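Local coordinates for ribosomal protein s2-related protein (Deinococcus radiodurans, PDB 2JH3) that binds a 4Fe-4S cluster and probably acts as a chelatase that inserts iron into a sirohydrochlorin-type tetrapyrrole, at residues H16-A20 with T214-K218; A27-R31 with E43-G47; Q57-T61 with P373-E378; S65-P71 with R108-R114. All coordinates share one frame; numbering follows the deposited sequence.

Contact 1: residues H16-A20 with T214-K218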
# COMPACT_ATOMS: atom_id res chain seq x y z
N HIS A 16 -11.69 11.99 -2.15
CA HIS A 16 -13.07 12.08 -1.68
C HIS A 16 -14.06 11.64 -2.72
O HIS A 16 -14.01 12.09 -3.84
CB HIS A 16 -13.33 13.56 -1.40
CG HIS A 16 -12.40 14.13 -0.38
ND1 HIS A 16 -12.29 13.60 0.89
CD2 HIS A 16 -11.53 15.16 -0.44
CE1 HIS A 16 -11.41 14.30 1.58
NE2 HIS A 16 -10.92 15.25 0.79
N GLY A 17 -15.05 10.87 -2.31
CA GLY A 17 -16.04 10.35 -3.27
C GLY A 17 -17.23 11.21 -3.74
O GLY A 17 -17.97 10.78 -4.63
N GLU A 18 -17.45 12.42 -3.20
CA GLU A 18 -18.68 13.17 -3.58
C GLU A 18 -18.55 13.74 -4.95
O GLU A 18 -19.49 13.92 -5.63
CB GLU A 18 -19.00 14.35 -2.66
CG GLU A 18 -18.70 14.10 -1.21
CD GLU A 18 -17.22 14.27 -0.94
OE1 GLU A 18 -16.56 15.18 -1.56
OE2 GLU A 18 -16.73 13.45 -0.14
N SER A 19 -17.31 13.97 -5.32
CA SER A 19 -16.89 14.79 -6.42
C SER A 19 -17.10 14.08 -7.74
O SER A 19 -16.80 14.71 -8.81
CB SER A 19 -15.41 15.09 -6.18
OG SER A 19 -15.17 14.92 -4.75
N ALA A 20 -17.52 12.78 -7.61
CA ALA A 20 -17.86 11.82 -8.65
C ALA A 20 -19.28 11.28 -8.54
O ALA A 20 -19.86 10.85 -9.53
CB ALA A 20 -16.90 10.60 -8.60
N THR A 214 -22.07 20.74 -7.72
CA THR A 214 -22.33 19.33 -8.01
C THR A 214 -22.45 18.56 -6.72
O THR A 214 -23.25 17.63 -6.62
CB THR A 214 -21.21 18.66 -8.85
OG1 THR A 214 -19.95 18.92 -8.24
CG2 THR A 214 -21.21 19.20 -10.27
N HIS A 215 -21.63 18.93 -5.75
CA HIS A 215 -21.58 18.23 -4.47
C HIS A 215 -21.13 19.17 -3.39
O HIS A 215 -20.73 20.30 -3.65
CB HIS A 215 -20.58 17.05 -4.51
CG HIS A 215 -19.21 17.49 -4.88
ND1 HIS A 215 -18.91 17.98 -6.14
CD2 HIS A 215 -18.09 17.61 -4.15
CE1 HIS A 215 -17.64 18.34 -6.18
NE2 HIS A 215 -17.12 18.14 -4.98
N LEU A 216 -21.19 18.66 -2.16
CA LEU A 216 -20.70 19.39 -1.02
C LEU A 216 -19.88 18.46 -0.13
O LEU A 216 -20.44 17.60 0.57
CB LEU A 216 -21.90 19.99 -0.26
CG LEU A 216 -21.59 21.18 0.65
CD1 LEU A 216 -21.01 22.33 -0.11
CD2 LEU A 216 -22.86 21.59 1.35
N GLY A 217 -18.57 18.63 -0.19
CA GLY A 217 -17.67 17.88 0.66
C GLY A 217 -17.85 18.29 2.11
O GLY A 217 -18.55 19.25 2.41
N LYS A 218 -17.20 17.55 2.99
CA LYS A 218 -17.39 17.73 4.43
C LYS A 218 -16.69 18.99 4.91
O LYS A 218 -17.18 19.67 5.83
CB LYS A 218 -16.89 16.48 5.19
CG LYS A 218 -17.73 15.17 4.88
CD LYS A 218 -17.73 14.15 6.09
CE LYS A 218 -17.93 12.66 5.66
NZ LYS A 218 -17.30 11.71 6.67

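Contact 2: residues A27-R31 with E43-G47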
# COMPACT_ATOMS: atom_id res chain seq x y z
N ALA A 27 -25.42 9.47 -14.67
CA ALA A 27 -25.12 8.38 -15.62
C ALA A 27 -26.00 7.18 -15.39
O ALA A 27 -26.62 6.64 -16.29
CB ALA A 27 -23.64 7.99 -15.53
N GLU A 28 -26.09 6.78 -14.14
CA GLU A 28 -26.92 5.66 -13.77
C GLU A 28 -28.41 5.93 -14.08
O GLU A 28 -29.09 5.05 -14.58
CB GLU A 28 -26.67 5.22 -12.31
CG GLU A 28 -27.52 3.93 -11.99
CD GLU A 28 -27.38 3.37 -10.59
OE1 GLU A 28 -28.04 2.33 -10.31
OE2 GLU A 28 -26.63 3.94 -9.76
N ALA A 29 -28.93 7.14 -13.83
CA ALA A 29 -30.33 7.44 -14.11
C ALA A 29 -30.68 7.31 -15.61
O ALA A 29 -31.73 6.81 -15.99
CB ALA A 29 -30.65 8.86 -13.64
N LEU A 30 -29.76 7.78 -16.44
CA LEU A 30 -29.90 7.80 -17.86
C LEU A 30 -29.73 6.40 -18.45
O LEU A 30 -30.41 6.06 -19.44
CB LEU A 30 -28.87 8.78 -18.44
CG LEU A 30 -29.10 10.27 -18.26
CD1 LEU A 30 -28.04 11.11 -18.97
CD2 LEU A 30 -30.45 10.62 -18.76
N ARG A 31 -28.90 5.56 -17.86
CA ARG A 31 -28.85 4.14 -18.31
C ARG A 31 -30.14 3.40 -18.03
O ARG A 31 -30.52 2.53 -18.80
CB ARG A 31 -27.71 3.33 -17.65
CG ARG A 31 -26.36 3.76 -18.00
CD ARG A 31 -25.34 2.91 -17.27
NE ARG A 31 -24.07 3.60 -17.38
CZ ARG A 31 -23.33 4.02 -16.35
NH1 ARG A 31 -23.72 3.77 -15.09
NH2 ARG A 31 -22.25 4.72 -16.57
N GLU A 43 -25.32 3.79 -25.08
CA GLU A 43 -24.54 3.60 -23.89
C GLU A 43 -24.26 4.97 -23.24
O GLU A 43 -24.34 6.02 -23.93
CB GLU A 43 -23.21 2.88 -24.20
CG GLU A 43 -22.12 3.77 -24.78
CD GLU A 43 -20.85 3.04 -25.00
OE1 GLU A 43 -20.66 1.97 -24.38
OE2 GLU A 43 -20.04 3.51 -25.80
N VAL A 44 -23.97 4.93 -21.94
CA VAL A 44 -23.61 6.11 -21.14
C VAL A 44 -22.36 5.75 -20.34
O VAL A 44 -22.32 4.75 -19.59
CB VAL A 44 -24.75 6.57 -20.22
CG1 VAL A 44 -24.39 7.82 -19.49
CG2 VAL A 44 -26.05 6.77 -21.02
N LEU A 45 -21.31 6.50 -20.60
CA LEU A 45 -20.04 6.27 -19.96
C LEU A 45 -19.65 7.48 -19.10
O LEU A 45 -20.24 8.60 -19.22
CB LEU A 45 -18.99 5.98 -21.04
CG LEU A 45 -19.26 4.68 -21.86
CD1 LEU A 45 -18.12 4.46 -22.81
CD2 LEU A 45 -19.43 3.39 -21.06
N GLU A 46 -18.63 7.27 -18.26
CA GLU A 46 -18.12 8.29 -17.35
C GLU A 46 -16.67 8.55 -17.59
O GLU A 46 -15.89 7.65 -17.92
CB GLU A 46 -18.28 7.84 -15.92
CG GLU A 46 -19.69 7.65 -15.54
CD GLU A 46 -19.85 6.70 -14.34
OE1 GLU A 46 -19.00 6.78 -13.43
OE2 GLU A 46 -20.84 5.97 -14.27
N GLY A 47 -16.27 9.80 -17.41
CA GLY A 47 -14.86 10.12 -17.30
C GLY A 47 -14.60 11.22 -16.28
O GLY A 47 -15.51 12.02 -15.96

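Contact 3: residues Q57-T61 with P373-E378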
# COMPACT_ATOMS: atom_id res chain seq x y z
N GLN A 57 -8.39 8.20 -21.03
CA GLN A 57 -8.81 6.82 -21.20
C GLN A 57 -10.19 6.76 -21.83
O GLN A 57 -10.51 5.86 -22.59
CB GLN A 57 -8.89 6.17 -19.80
CG GLN A 57 -7.59 6.22 -19.01
CD GLN A 57 -7.77 5.45 -17.70
OE1 GLN A 57 -8.82 5.59 -17.03
NE2 GLN A 57 -6.84 4.53 -17.41
N VAL A 58 -11.06 7.71 -21.47
CA VAL A 58 -12.50 7.54 -21.73
C VAL A 58 -12.86 7.30 -23.22
O VAL A 58 -13.68 6.45 -23.51
CB VAL A 58 -13.34 8.70 -21.13
CG1 VAL A 58 -13.14 9.98 -21.91
CG2 VAL A 58 -14.79 8.24 -21.04
N LEU A 59 -12.17 7.93 -24.16
CA LEU A 59 -12.59 7.77 -25.56
C LEU A 59 -12.26 6.39 -26.14
O LEU A 59 -12.95 5.89 -27.03
CB LEU A 59 -12.00 8.89 -26.43
CG LEU A 59 -12.72 10.24 -26.27
CD1 LEU A 59 -12.15 11.28 -27.23
CD2 LEU A 59 -14.21 10.08 -26.47
N ARG A 60 -11.24 5.75 -25.58
CA ARG A 60 -10.86 4.37 -25.95
C ARG A 60 -11.86 3.36 -25.39
O ARG A 60 -11.93 2.23 -25.82
CB ARG A 60 -9.42 4.11 -25.44
CG ARG A 60 -9.42 3.34 -24.15
CD ARG A 60 -8.03 2.83 -23.75
NE ARG A 60 -7.32 3.76 -22.89
CZ ARG A 60 -6.26 4.49 -23.25
NH1 ARG A 60 -5.76 4.39 -24.48
NH2 ARG A 60 -5.68 5.31 -22.35
N THR A 61 -12.67 3.77 -24.42
CA THR A 61 -13.66 2.90 -23.89
C THR A 61 -15.00 2.95 -24.62
O THR A 61 -15.89 2.19 -24.28
CB THR A 61 -13.90 3.12 -22.39
OG1 THR A 61 -14.70 4.26 -22.16
CG2 THR A 61 -12.58 3.25 -21.64
N PRO A 373 -11.25 0.47 -15.36
CA PRO A 373 -11.30 1.32 -16.57
C PRO A 373 -10.09 1.21 -17.46
O PRO A 373 -8.99 1.29 -16.99
CB PRO A 373 -11.36 2.72 -16.00
CG PRO A 373 -11.90 2.55 -14.73
CD PRO A 373 -11.51 1.27 -14.17
N ALA A 374 -10.37 0.95 -18.76
CA ALA A 374 -9.41 0.94 -19.84
C ALA A 374 -8.47 -0.24 -19.88
O ALA A 374 -7.75 -0.37 -20.83
CB ALA A 374 -8.58 2.28 -19.93
N VAL A 375 -8.53 -1.12 -18.88
CA VAL A 375 -7.64 -2.22 -18.79
C VAL A 375 -7.87 -3.22 -19.95
O VAL A 375 -6.95 -3.75 -20.50
CB VAL A 375 -7.73 -2.87 -17.37
CG1 VAL A 375 -7.05 -4.17 -17.32
CG2 VAL A 375 -7.14 -1.94 -16.32
N ILE A 376 -9.12 -3.55 -20.25
CA ILE A 376 -9.38 -4.53 -21.31
C ILE A 376 -8.86 -4.08 -22.71
O ILE A 376 -8.13 -4.80 -23.37
CB ILE A 376 -10.93 -4.88 -21.38
CG1 ILE A 376 -11.40 -5.75 -20.19
CG2 ILE A 376 -11.28 -5.47 -22.74
CD1 ILE A 376 -10.56 -6.69 -19.75
N GLU A 377 -9.17 -2.84 -23.06
CA GLU A 377 -8.84 -2.23 -24.32
C GLU A 377 -7.31 -2.03 -24.47
O GLU A 377 -6.74 -2.24 -25.54
CB GLU A 377 -9.54 -0.87 -24.34
CG GLU A 377 -11.10 -0.92 -24.38
CD GLU A 377 -11.79 -0.76 -23.03
OE1 GLU A 377 -11.14 -0.92 -22.02
OE2 GLU A 377 -13.02 -0.54 -23.01
N GLU A 378 -6.66 -1.57 -23.42
CA GLU A 378 -5.19 -1.38 -23.41
C GLU A 378 -4.43 -2.63 -23.47
O GLU A 378 -3.45 -2.74 -24.21
CB GLU A 378 -4.76 -0.60 -22.18
CG GLU A 378 -5.17 0.78 -22.32
CD GLU A 378 -4.88 1.64 -21.09
OE1 GLU A 378 -4.58 1.09 -20.00
OE2 GLU A 378 -5.00 2.90 -21.20

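Contact 4: residues S65-P71 with R108-R114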
# COMPACT_ATOMS: atom_id res chain seq x y z
N SER A 65 -18.99 5.04 -32.86
CA SER A 65 -18.14 5.92 -33.65
C SER A 65 -18.68 7.34 -33.65
O SER A 65 -18.09 8.24 -34.25
CB SER A 65 -18.07 5.40 -35.10
OG SER A 65 -19.37 5.39 -35.69
N ASP A 66 -19.80 7.52 -32.96
CA ASP A 66 -20.44 8.81 -32.73
C ASP A 66 -20.57 9.05 -31.24
O ASP A 66 -21.26 8.32 -30.53
CB ASP A 66 -21.83 8.83 -33.37
CG ASP A 66 -22.54 10.18 -33.22
OD1 ASP A 66 -22.55 10.93 -34.23
OD2 ASP A 66 -23.12 10.49 -32.13
N VAL A 67 -19.88 10.07 -30.75
CA VAL A 67 -19.83 10.32 -29.29
C VAL A 67 -20.14 11.77 -28.94
O VAL A 67 -19.74 12.70 -29.65
CB VAL A 67 -18.46 9.84 -28.71
CG1 VAL A 67 -17.38 10.65 -29.18
CG2 VAL A 67 -18.44 9.85 -27.16
N THR A 68 -20.94 11.93 -27.88
CA THR A 68 -21.27 13.27 -27.36
C THR A 68 -20.68 13.29 -25.95
O THR A 68 -20.91 12.34 -25.16
CB THR A 68 -22.82 13.51 -27.30
OG1 THR A 68 -23.36 13.32 -28.59
CG2 THR A 68 -23.13 14.92 -26.84
N VAL A 69 -19.89 14.31 -25.67
CA VAL A 69 -19.22 14.46 -24.39
C VAL A 69 -19.81 15.69 -23.69
O VAL A 69 -19.63 16.81 -24.18
CB VAL A 69 -17.72 14.64 -24.56
CG1 VAL A 69 -17.00 14.80 -23.27
CG2 VAL A 69 -17.14 13.41 -25.32
N VAL A 70 -20.48 15.45 -22.57
CA VAL A 70 -21.02 16.56 -21.73
C VAL A 70 -20.26 16.72 -20.41
O VAL A 70 -20.27 15.81 -19.56
CB VAL A 70 -22.50 16.32 -21.39
CG1 VAL A 70 -23.12 17.52 -20.51
CG2 VAL A 70 -23.34 16.14 -22.67
N PRO A 71 -19.70 17.91 -20.16
CA PRO A 71 -19.15 18.22 -18.85
C PRO A 71 -20.18 18.48 -17.73
O PRO A 71 -20.89 19.49 -17.77
CB PRO A 71 -18.33 19.52 -19.10
CG PRO A 71 -18.13 19.56 -20.56
CD PRO A 71 -19.42 19.01 -21.09
N ARG A 108 -13.55 8.11 -34.38
CA ARG A 108 -14.79 8.66 -33.86
C ARG A 108 -15.03 10.13 -34.21
O ARG A 108 -14.09 10.94 -34.27
CB ARG A 108 -14.79 8.51 -32.35
CG ARG A 108 -14.48 7.09 -31.91
CD ARG A 108 -14.70 6.93 -30.45
NE ARG A 108 -14.55 5.55 -29.95
CZ ARG A 108 -13.37 4.96 -29.72
NH1 ARG A 108 -12.25 5.58 -30.03
NH2 ARG A 108 -13.33 3.71 -29.23
N ARG A 109 -16.31 10.44 -34.46
CA ARG A 109 -16.81 11.79 -34.41
C ARG A 109 -17.24 12.13 -32.99
O ARG A 109 -18.15 11.53 -32.45
CB ARG A 109 -18.00 11.91 -35.30
CG ARG A 109 -18.42 13.32 -35.53
CD ARG A 109 -19.81 13.28 -36.11
NE ARG A 109 -20.30 14.61 -36.48
CZ ARG A 109 -21.11 15.37 -35.73
NH1 ARG A 109 -21.53 14.96 -34.53
NH2 ARG A 109 -21.51 16.56 -36.22
N VAL A 110 -16.57 13.10 -32.42
CA VAL A 110 -16.78 13.54 -31.06
C VAL A 110 -17.33 14.97 -31.11
O VAL A 110 -16.72 15.84 -31.73
CB VAL A 110 -15.42 13.60 -30.30
CG1 VAL A 110 -15.63 13.89 -28.84
CG2 VAL A 110 -14.66 12.29 -30.51
N ARG A 111 -18.42 15.17 -30.40
CA ARG A 111 -18.98 16.51 -30.11
C ARG A 111 -18.87 16.79 -28.60
O ARG A 111 -19.43 16.06 -27.78
CB ARG A 111 -20.43 16.56 -30.56
CG ARG A 111 -21.05 17.91 -30.54
CD ARG A 111 -22.42 17.87 -31.29
NE ARG A 111 -23.40 18.44 -30.40
CZ ARG A 111 -24.36 17.76 -29.77
NH1 ARG A 111 -24.55 16.45 -29.97
NH2 ARG A 111 -25.13 18.43 -28.95
N TYR A 112 -18.14 17.83 -28.27
CA TYR A 112 -17.92 18.33 -26.92
C TYR A 112 -18.86 19.50 -26.67
O TYR A 112 -18.82 20.52 -27.38
CB TYR A 112 -16.46 18.73 -26.77
CG TYR A 112 -16.05 19.27 -25.41
CD1 TYR A 112 -15.93 18.43 -24.31
CD2 TYR A 112 -15.76 20.61 -25.21
CE1 TYR A 112 -15.53 18.91 -23.07
CE2 TYR A 112 -15.35 21.10 -23.96
CZ TYR A 112 -15.24 20.23 -22.90
OH TYR A 112 -14.87 20.66 -21.63
N THR A 113 -19.77 19.33 -25.70
CA THR A 113 -20.79 20.36 -25.45
C THR A 113 -20.32 21.41 -24.42
O THR A 113 -19.26 21.29 -23.77
CB THR A 113 -22.12 19.77 -24.97
OG1 THR A 113 -22.04 19.34 -23.59
CG2 THR A 113 -22.57 18.59 -25.81
N ARG A 114 -21.16 22.43 -24.28
CA ARG A 114 -21.07 23.38 -23.20
C ARG A 114 -21.33 22.61 -21.95
O ARG A 114 -21.95 21.52 -21.96
CB ARG A 114 -22.08 24.51 -23.43
CG ARG A 114 -21.68 25.34 -24.59
CD ARG A 114 -22.66 26.53 -24.79
NE ARG A 114 -22.54 27.53 -23.73
CZ ARG A 114 -23.30 28.64 -23.64
NH1 ARG A 114 -24.25 28.88 -24.55
NH2 ARG A 114 -23.13 29.47 -22.63
O HOH W 1 -21.13 13.11 -32.33

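Contact 1: residues H16-A20 with T214-K218
At the first turn of helix 18-35, Glu-18 and Ser-19 rest on the loop 214-218, so that the imidazole of His-215 lies flat against the helix backbone. The centre of the contact is a CH-pi interaction: Ser-19 CA stands 3.6 Å from the centroid of the His-215 ring and only 7° off its normal, over the middle of one face. The CB of Ser-19 comes down on the same ring, 3.7 Å from NE2. CG of His-215 sits between the backbone N and the carbonyl carbon (chi1 57°), which lifts the ring from its loop toward the helix, while its CB packs against Glu-18 CB at 3.6 Å. Each segment belongs to a different one of the two CbiX-like units of the chain, and the loop 214-218 leads into helix 218-234 with Gly-217 as its N-cap residue; the contact thus joins the starts of two helices from separate chelatase-type units. The bent chain of Glu-18 carries OE1 to within 3.7 Å of Gly-217 CA. At the ring edge, Thr-214 brings OG1 into a short hydrogen bond with His-215 ND1, 2.5 Å. Substituting an alanine for His-215 would probably strip Ser-19 CA of its aromatic face and open a gap between helix and loop. Within its own turn, Ser-19 OG donates to His-16 O at 3.2 Å, from above the carbonyl plane.

Contact 2: residues A27-R31 with E43-G47
Arg-31 and Glu-46 approach each other at about a right angle, yet their flat ends are nearly coplanar, with guanidinium and carboxylate 27° apart. This sets Arg-31 NH2 3.0 Å from Glu-46 OE2 in a salt bridge with an almost straight N-H (169°), met on the anti side of the carboxylate. The same guanidinium turns its NE edge to the strand backbone: NE and NH2 both donate to Val-44 O, each at 3.0 Å, so one carbonyl oxygen is gripped side-on by two nitrogens approaching from the same face of its plane. The arginine chain runs extended from CG to NE, and on the way CG lies 3.9 Å from Val-44 CB. Three bonds in or near the guanidinium plane, two to Val-44 O and one to Glu-46 OE2, probably fix the group's rotation, and NH1 makes a further salt bridge to Glu-328.

The apolar floor is simple. Val-44 CG1 is 4.0 Å from Ala-27 CB, and CG2 reaches Leu-30 CB at 4.3 Å. The segment axes run antiparallel at 172°, 8.4 Å apart at closest. Helix 18-35 thus packs alongside the strand that follows it, as is typical of the beta-alpha-beta unit formed by strand 5-10, helix 18-35 and strand 43-48.

Contact 3: residues Q57-T61 with P373-E378
Over one face of the Arg-60 guanidinium, offset toward the rim, stands the carboxylate of Glu-378, whereas the methyl of Ala-374 meets the edge near the plane, 3.5 Å from NE. The two flat groups are turned 62° apart and their side chains cross at about a right angle, so the ion pair is not an in-plane fork. A salt bridge joins Arg-60 NH2 to Glu-378 OE2 at 2.8 Å, although that oxygen is crowded in the model and its exact place is doubtful. The arginine chain bends at chi3 (92°), which folds the guanidinium over the start of the helix. Ala-374 CB also lies 3.8 Å from NE2 of Gln-57, whose amide is hydrogen-bonded to Gly-54 and Glu-52. Glu-377 CG packs on Arg-60 O at 3.6 Å, and Glu-377 OE2, which accepts from Trp-281, lies 3.6 Å from Thr-61 CA. A leucine in place of Arg-60 would probably leave the buried Glu-378 carboxylate without this positive mate. The loop 57-61 of the CbiX-like unit thus seats the N terminus of helix 375-383, which is flanked by helix 275-290 and, toward the iron-sulfur cluster, by strands 427-429 and 448-450.

Contact 4: residues S65-P71 with R108-R114
With CG1 of Val-67 held between its backbone N and carbonyl carbon (chi1 68°), and CG2 of Val-110 anti to its carbonyl carbon, the two methyls are thrown together at 3.4 Å, tighter than normal van der Waals contact. Val-110 CG1 serves a second partner, reaching Val-69 CG2 at 3.9 Å. On the same face of the sheet Val-69 CG1 meets the edge of the Tyr-112 ring, 3.9 Å from CD1. Beyond it, Pro-71 CG packs against that ring, whose hydroxyl is hydrogen-bonded to Thr-80 O. The strands 66-71 and 108-112 run parallel, at an angle of 22°, and five N-H...O bonds pass alternately between them, from Arg-109 N to Ser-65 O through to Thr-113 N to Val-69 O.

The opposite face, bearing Asp-66, Thr-68, Arg-109 and Arg-111, is polar. Asp-66 OD1 and Arg-109 NH1 stay 4.2 Å apart, beyond a salt bridge, with the two side chains lying side by side. A water links Arg-109 NH1, from which it accepts at 2.9 Å, to Val-67 O, to which it donates at 3.0 Å. The chemistry implies a two-sided pairing, apolar on the valine and tyrosine face, and on the other charged, where Asp-66 and Arg-109 probably interact only weakly while Ala-261 O and Gly-99 O hold Arg-111.

Overall arrangement
From the N terminus, residues 16-20 open contact 1, which closes only at 214-218. Inside that span, contact 2 closes first, over a short loop, by joining helix 18-35 to strand 43-48. The segment 57-61 then opens contact 3. Contact 4 follows, closing at 108-114; it is nested within contact 3 as well as contact 1. Contact 3 itself ends at 373-378, past the close of contact 1, so these two cross. Contacts 2 and 4 meet at one sheet, with strand 5-10 between strands 43-48 and 66-71, and contact 3 touches both, with Val-58 packing on Glu-46 and Leu-59 on Val-67. Contact 1 links the two CbiX-like units, while contact 3 ties the first of them to the stabilising domain beside the cluster.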